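Local coordinates for putative electron transport related protein (Corynebacterium diphtheriae, PDB 4PQ1) that probably acts as a DsbF-type thiol-disulfide oxidoreductase with a thioredoxin-like fold, exchanging disulfides with other proteins through a CxxC pair, at residues 52-57 / 84-89; 80-85 / 106-111. One frame throughout, in Å; residues are numbered along the deposited sequence.

Interaction 1 of 2, residues 52-57 / 84-89; sequences WGQWCA and VRDYSK
The loop that leads into the thioredoxin-type CxxC motif and ends at its first cysteine, C56, meets the loop after strand 77-83, through W52, G53, Q54 and W55 on one side and V84, R85 and D86 on the other. C56, the N-cap of helix 57-61, forms the disulfide with C59 and does not touch 84-89. The approach starts where strand 46-52 ends: V84 N donates to W52 O at 2.8 Å. Beyond it the carboxylate of D86 grips Q54 twice. Backbone Q54 N donates to D86 OD2 at 2.9 Å, and Q54 NE2 to D86 OD1 at 3.0 Å. Both oxygens use their syn lone pairs. Q54 CG lies between the backbone N and the carbonyl carbon (chi1 58°), 3.4 Å from both D86 OD1 and D86 OD2. A bend at chi2 (80°) places CD and so brings NE2 round to OD1. The amide plane is turned 40° from the carboxylate. N83 ND2 also bonds D86 OD2. C56 N to G53 O closes the G53-C56 type I turn, and C56 CB lies over one face of the W55 ring near its rim. R85 CB lies 3.6 Å from W55 CZ2, and R85 NH2 bonds A122 O. D86 OD1 approaches the edge of the indole, 3.3 Å from W55 CD1. Beside it W55 NE1 donates to V84 O at 3.0 Å, with the acceptor in the indole plane.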
loop_
_atom_site.group_PDB
_atom_site.type_symbol
_atom_site.label_atom_id
_atom_site.label_comp_id
_atom_site.label_asym_id
_atom_site.label_seq_id
_atom_site.Cartn_x
_atom_site.Cartn_y
_atom_site.Cartn_z
ATOM N N TRP A 52 6.252 -3.080 2.120
ATOM C CA TRP A 52 7.575 -2.576 2.443
ATOM C C TRP A 52 8.226 -3.438 3.515
ATOM O O TRP A 52 7.567 -4.275 4.129
ATOM C CB TRP A 52 7.483 -1.126 2.930
ATOM C CG TRP A 52 6.847 -0.990 4.306
ATOM C CD1 TRP A 52 5.512 -0.923 4.595
ATOM C CD2 TRP A 52 7.532 -0.909 5.568
ATOM N NE1 TRP A 52 5.323 -0.796 5.961
ATOM C CE2 TRP A 52 6.551 -0.787 6.577
ATOM C CE3 TRP A 52 8.878 -0.906 5.940
ATOM C CZ2 TRP A 52 6.878 -0.687 7.936
ATOM C CZ3 TRP A 52 9.203 -0.807 7.298
ATOM C CH2 TRP A 52 8.205 -0.693 8.275
ATOM N N GLY A 53 9.523 -3.225 3.730
ATOM C CA GLY A 53 10.250 -3.847 4.829
ATOM C C GLY A 53 11.455 -2.960 5.058
ATOM O O GLY A 53 11.969 -2.384 4.100
ATOM N N GLN A 54 11.902 -2.820 6.304
ATOM C CA GLN A 54 13.071 -1.980 6.590
ATOM C C GLN A 54 14.350 -2.538 5.965
ATOM O O GLN A 54 15.322 -1.810 5.797
ATOM C CB GLN A 54 13.251 -1.796 8.102
ATOM C CG GLN A 54 13.409 -3.082 8.887
ATOM C CD GLN A 54 14.811 -3.649 8.807
ATOM O OE1 GLN A 54 15.797 -2.932 9.002
ATOM N NE2 GLN A 54 14.908 -4.940 8.498
ATOM N N TRP A 55 14.335 -3.823 5.617
ATOM C CA TRP A 55 15.484 -4.518 5.031
ATOM C C TRP A 55 15.663 -4.165 3.559
ATOM O O TRP A 55 16.600 -4.613 2.894
ATOM C CB TRP A 55 15.300 -6.035 5.180
ATOM C CG TRP A 55 13.937 -6.438 4.723
ATOM C CD1 TRP A 55 12.824 -6.628 5.503
ATOM C CD2 TRP A 55 13.522 -6.646 3.371
ATOM N NE1 TRP A 55 11.752 -6.971 4.715
ATOM C CE2 TRP A 55 12.153 -6.977 3.402
ATOM C CE3 TRP A 55 14.175 -6.592 2.137
ATOM C CZ2 TRP A 55 11.428 -7.238 2.245
ATOM C CZ3 TRP A 55 13.456 -6.860 0.997
ATOM C CH2 TRP A 55 12.097 -7.176 1.054
ATOM N N CYS A 56 14.743 -3.349 3.067
ATOM C CA CYS A 56 14.535 -3.128 1.650
ATOM C C CYS A 56 14.980 -1.729 1.246
ATOM O O CYS A 56 14.370 -0.740 1.645
ATOM C CB CYS A 56 13.056 -3.372 1.345
ATOM S SG CYS A 56 12.379 -2.611 -0.103
ATOM N N ALA A 57 16.058 -1.640 0.472
ATOM C CA ALA A 57 16.679 -0.349 0.199
ATOM C C ALA A 57 15.745 0.595 -0.583
ATOM O O ALA A 57 15.604 1.758 -0.198
ATOM C CB ALA A 57 18.009 -0.533 -0.537
ATOM N N VAL A 84 6.256 -6.557 5.079
ATOM C CA VAL A 84 6.477 -7.967 4.766
ATOM C C VAL A 84 7.946 -8.368 5.033
ATOM O O VAL A 84 8.839 -7.527 4.989
ATOM C CB VAL A 84 6.092 -8.297 3.297
ATOM C CG1 VAL A 84 4.633 -7.850 3.005
ATOM C CG2 VAL A 84 7.055 -7.647 2.310
ATOM N N ARG A 85 8.167 -9.644 5.343
ATOM C CA ARG A 85 9.516 -10.215 5.442
ATOM C C ARG A 85 10.366 -9.551 6.518
ATOM O O ARG A 85 11.587 -9.686 6.539
ATOM C CB ARG A 85 10.239 -10.129 4.098
ATOM C CG ARG A 85 10.102 -11.365 3.246
ATOM C CD ARG A 85 10.379 -11.086 1.769
ATOM N NE ARG A 85 9.270 -11.607 0.994
ATOM C CZ ARG A 85 8.924 -11.223 -0.227
ATOM N NH1 ARG A 85 9.610 -10.292 -0.882
ATOM N NH2 ARG A 85 7.870 -11.793 -0.790
ATOM N N ASP A 86 9.705 -8.834 7.413
ATOM C CA ASP A 86 10.337 -8.361 8.626
ATOM C C ASP A 86 9.923 -9.297 9.750
ATOM O O ASP A 86 8.917 -9.077 10.430
ATOM C CB ASP A 86 9.953 -6.913 8.915
ATOM C CG ASP A 86 11.024 -5.939 8.477
ATOM O OD1 ASP A 86 12.213 -6.244 8.704
ATOM O OD2 ASP A 86 10.685 -4.872 7.914
ATOM N N TYR A 87 10.698 -10.365 9.914
ATOM C CA TYR A 87 10.374 -11.420 10.867
ATOM C C TYR A 87 10.684 -11.002 12.288
ATOM O O TYR A 87 10.188 -11.595 13.245
ATOM C CB TYR A 87 11.118 -12.699 10.507
ATOM C CG TYR A 87 10.814 -13.139 9.103
ATOM C CD1 TYR A 87 9.516 -13.480 8.727
ATOM C CD2 TYR A 87 11.810 -13.186 8.138
ATOM C CE1 TYR A 87 9.221 -13.865 7.415
ATOM C CE2 TYR A 87 11.526 -13.574 6.831
ATOM C CZ TYR A 87 10.233 -13.918 6.480
ATOM O OH TYR A 87 9.954 -14.307 5.191
ATOM N N SER A 88 11.495 -9.968 12.429
ATOM C CA SER A 88 11.682 -9.376 13.736
ATOM C C SER A 88 10.918 -8.074 13.727
ATOM O O SER A 88 11.306 -7.112 13.053
ATOM C CB SER A 88 13.172 -9.169 14.065
ATOM O OG SER A 88 13.776 -10.408 14.414
ATOM N N LYS A 89 9.818 -8.058 14.470
ATOM C CA LYS A 89 8.918 -6.916 14.471
ATOM C C LYS A 89 9.594 -5.656 15.015
ATOM O O LYS A 89 9.328 -4.548 14.535
ATOM C CB LYS A 89 7.661 -7.223 15.287
ATOM C CG LYS A 89 6.528 -6.246 15.054
ATOM C CD LYS A 89 5.309 -6.600 15.880
ATOM C CE LYS A 89 4.095 -5.812 15.430
ATOM N NZ LYS A 89 2.871 -6.160 16.212
#

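Interaction 2 of 2, residues 80-85 / 106-111; sequences VGINVR and IYDPPF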
loop_
_atom_site.group_PDB
_atom_site.type_symbol
_atom_site.label_atom_id
_atom_site.label_comp_id
_atom_site.label_asym_id
_atom_site.label_seq_id
_atom_site.Cartn_x
_atom_site.Cartn_y
_atom_site.Cartn_z
ATOM N N VAL A 80 -1.619 3.050 3.954
ATOM C CA VAL A 80 -1.536 1.883 4.835
ATOM C C VAL A 80 -0.404 0.975 4.398
ATOM O O VAL A 80 -0.406 0.463 3.286
ATOM C CB VAL A 80 -2.831 1.070 4.848
ATOM C CG1 VAL A 80 -2.625 -0.197 5.678
ATOM C CG2 VAL A 80 -3.957 1.906 5.409
ATOM N N GLY A 81 0.583 0.785 5.265
ATOM C CA GLY A 81 1.725 -0.021 4.900
ATOM C C GLY A 81 1.422 -1.480 5.107
ATOM O O GLY A 81 0.623 -1.860 5.971
ATOM N N ILE A 82 2.057 -2.313 4.300
ATOM C CA ILE A 82 1.999 -3.748 4.521
ATOM C C ILE A 82 3.441 -4.224 4.706
ATOM O O ILE A 82 4.176 -4.431 3.743
ATOM C CB ILE A 82 1.301 -4.477 3.354
ATOM C CG1 ILE A 82 -0.127 -3.953 3.198
ATOM C CG2 ILE A 82 1.298 -5.990 3.558
ATOM C CD1 ILE A 82 -0.859 -4.536 2.023
ATOM N N ASN A 83 3.842 -4.377 5.959
ATOM C CA ASN A 83 5.217 -4.727 6.307
ATOM C C ASN A 83 5.439 -6.216 6.079
ATOM O O ASN A 83 4.827 -7.054 6.757
ATOM C CB ASN A 83 5.481 -4.303 7.757
ATOM C CG ASN A 83 6.857 -4.715 8.273
ATOM O OD1 ASN A 83 6.950 -5.389 9.292
ATOM N ND2 ASN A 83 7.916 -4.314 7.579
ATOM N N VAL A 84 6.256 -6.557 5.079
ATOM C CA VAL A 84 6.477 -7.967 4.766
ATOM C C VAL A 84 7.946 -8.368 5.033
ATOM O O VAL A 84 8.839 -7.527 4.989
ATOM C CB VAL A 84 6.092 -8.297 3.297
ATOM C CG1 VAL A 84 4.633 -7.850 3.005
ATOM C CG2 VAL A 84 7.055 -7.647 2.310
ATOM N N ARG A 85 8.167 -9.644 5.343
ATOM C CA ARG A 85 9.516 -10.215 5.442
ATOM C C ARG A 85 10.366 -9.551 6.518
ATOM O O ARG A 85 11.587 -9.686 6.539
ATOM C CB ARG A 85 10.239 -10.129 4.098
ATOM C CG ARG A 85 10.102 -11.365 3.246
ATOM C CD ARG A 85 10.379 -11.086 1.769
ATOM N NE ARG A 85 9.270 -11.607 0.994
ATOM C CZ ARG A 85 8.924 -11.223 -0.227
ATOM N NH1 ARG A 85 9.610 -10.292 -0.882
ATOM N NH2 ARG A 85 7.870 -11.793 -0.790
ATOM N N ILE A 106 0.078 -2.834 8.414
ATOM C CA ILE A 106 -0.260 -4.193 8.784
ATOM C C ILE A 106 1.019 -5.011 8.892
ATOM O O ILE A 106 1.837 -5.020 7.967
ATOM C CB ILE A 106 -1.209 -4.832 7.768
ATOM C CG1 ILE A 106 -2.535 -4.070 7.756
ATOM C CG2 ILE A 106 -1.403 -6.304 8.082
ATOM C CD1 ILE A 106 -3.542 -4.673 6.840
ATOM N N TYR A 107 1.210 -5.686 10.020
ATOM C CA TYR A 107 2.381 -6.544 10.165
ATOM C C TYR A 107 2.125 -7.918 9.560
ATOM O O TYR A 107 1.403 -8.741 10.124
ATOM C CB TYR A 107 2.785 -6.663 11.638
ATOM C CG TYR A 107 4.043 -7.467 11.848
ATOM C CD1 TYR A 107 5.268 -6.997 11.400
ATOM C CD2 TYR A 107 4.005 -8.702 12.493
ATOM C CE1 TYR A 107 6.426 -7.735 11.588
ATOM C CE2 TYR A 107 5.143 -9.437 12.678
ATOM C CZ TYR A 107 6.353 -8.951 12.226
ATOM O OH TYR A 107 7.498 -9.685 12.411
ATOM N N ASP A 108 2.741 -8.178 8.413
ATOM C CA ASP A 108 2.401 -9.366 7.640
ATOM C C ASP A 108 3.675 -9.984 7.065
ATOM O O ASP A 108 3.930 -9.881 5.866
ATOM C CB ASP A 108 1.371 -8.974 6.535
ATOM C CG ASP A 108 0.999 -10.122 5.596
ATOM O OD1 ASP A 108 1.258 -11.310 5.900
ATOM O OD2 ASP A 108 0.421 -9.819 4.525
ATOM N N PRO A 109 4.488 -10.631 7.927
ATOM C CA PRO A 109 5.796 -11.125 7.460
ATOM C C PRO A 109 5.739 -12.005 6.196
ATOM O O PRO A 109 6.629 -11.862 5.357
ATOM C CB PRO A 109 6.318 -11.932 8.655
ATOM C CG PRO A 109 5.638 -11.330 9.841
ATOM C CD PRO A 109 4.266 -10.906 9.358
ATOM N N PRO A 110 4.725 -12.885 6.048
ATOM C CA PRO A 110 4.820 -13.718 4.844
ATOM C C PRO A 110 3.973 -13.187 3.680
ATOM O O PRO A 110 3.811 -13.872 2.672
ATOM C CB PRO A 110 4.291 -15.064 5.324
ATOM C CG PRO A 110 3.245 -14.691 6.329
ATOM C CD PRO A 110 3.721 -13.413 6.993
ATOM N N PHE A 111 3.443 -11.982 3.841
ATOM C CA PHE A 111 2.721 -11.284 2.792
ATOM C C PHE A 111 1.480 -12.073 2.337
ATOM O O PHE A 111 1.211 -12.213 1.150
ATOM C CB PHE A 111 3.679 -10.972 1.624
ATOM C CG PHE A 111 3.192 -9.865 0.707
ATOM C CD1 PHE A 111 2.027 -9.163 0.992
ATOM C CD2 PHE A 111 3.946 -9.472 -0.390
ATOM C CE1 PHE A 111 1.595 -8.159 0.165
ATOM C CE2 PHE A 111 3.516 -8.441 -1.216
ATOM C CZ PHE A 111 2.342 -7.792 -0.942
#
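I82 pairs with I106 and N83 with Y107 in parallel register. Backbone bonds hold the pairing: I106 N donates to G81 O at 2.7 Å, and N83 N donates to I106 O at 2.9 Å. D108 N donates to N83 O at 2.9 Å and completes the N83-Y107 bridge. Beyond it R85 N donates to P109 O at 2.7 Å. Between these last two bonds V84 CA makes a CA-H...O contact with D108 O. The two chains belong to a beta-alpha-beta unit, in which helix 89-98 connects strand 77-83 to strand 105-107, the edge strand of the thioredoxin-like sheet. Apolar contacts come next. I82 and I106 share one face of the sheet. I82 crosses F111 at about a right angle and brings CG2 to 4.0 Å from F111 CE1. Past the strand ends V84 CG1 sits over one face of the F111 ring, offset toward the rim, in a CH-pi contact 3.8 Å from the centroid. N83 and Y107 take the other face. Both have CG anti to the backbone N (chi1 176° and -176°), and the side chains lie side by side, pointing the same way. N83 OD1 meets the ring edge 3.1 Å from Y107 CD1, while its ND2 is taken by D86. Y107 OH bonds D86 O. The polar end of D108 turns to the next residues: OD2 bonds T113 OG1 and OD1 bonds K112 N, while I82 CG2 stays 4.0 Å from D108 OD2.

In the fold
Interaction 2 is in the mixed sheet, and interaction 1 is between the loops that leave the ends of two of its strands. Their centres are about 8 Å apart. Along the chain the order is 52-57, 80-85 running into 84-89, then 106-111. V84 and R85 belong to both contacts. Strand 77-83 is the middle member, with strand 46-52 on one flank and strand 105-107 on the other, all three parallel. A probable backbone hydrogen bond from W52 N to I82 O (3.0 Å) ties the contacts directly. Interaction 1 holds C56 of the C56-C59 disulfide. Interaction 2 continues the sheet to its edge, so the loop 84-89 that meets the turn leading into the CxxC motif is connected through strand 77-83 to the outer strand.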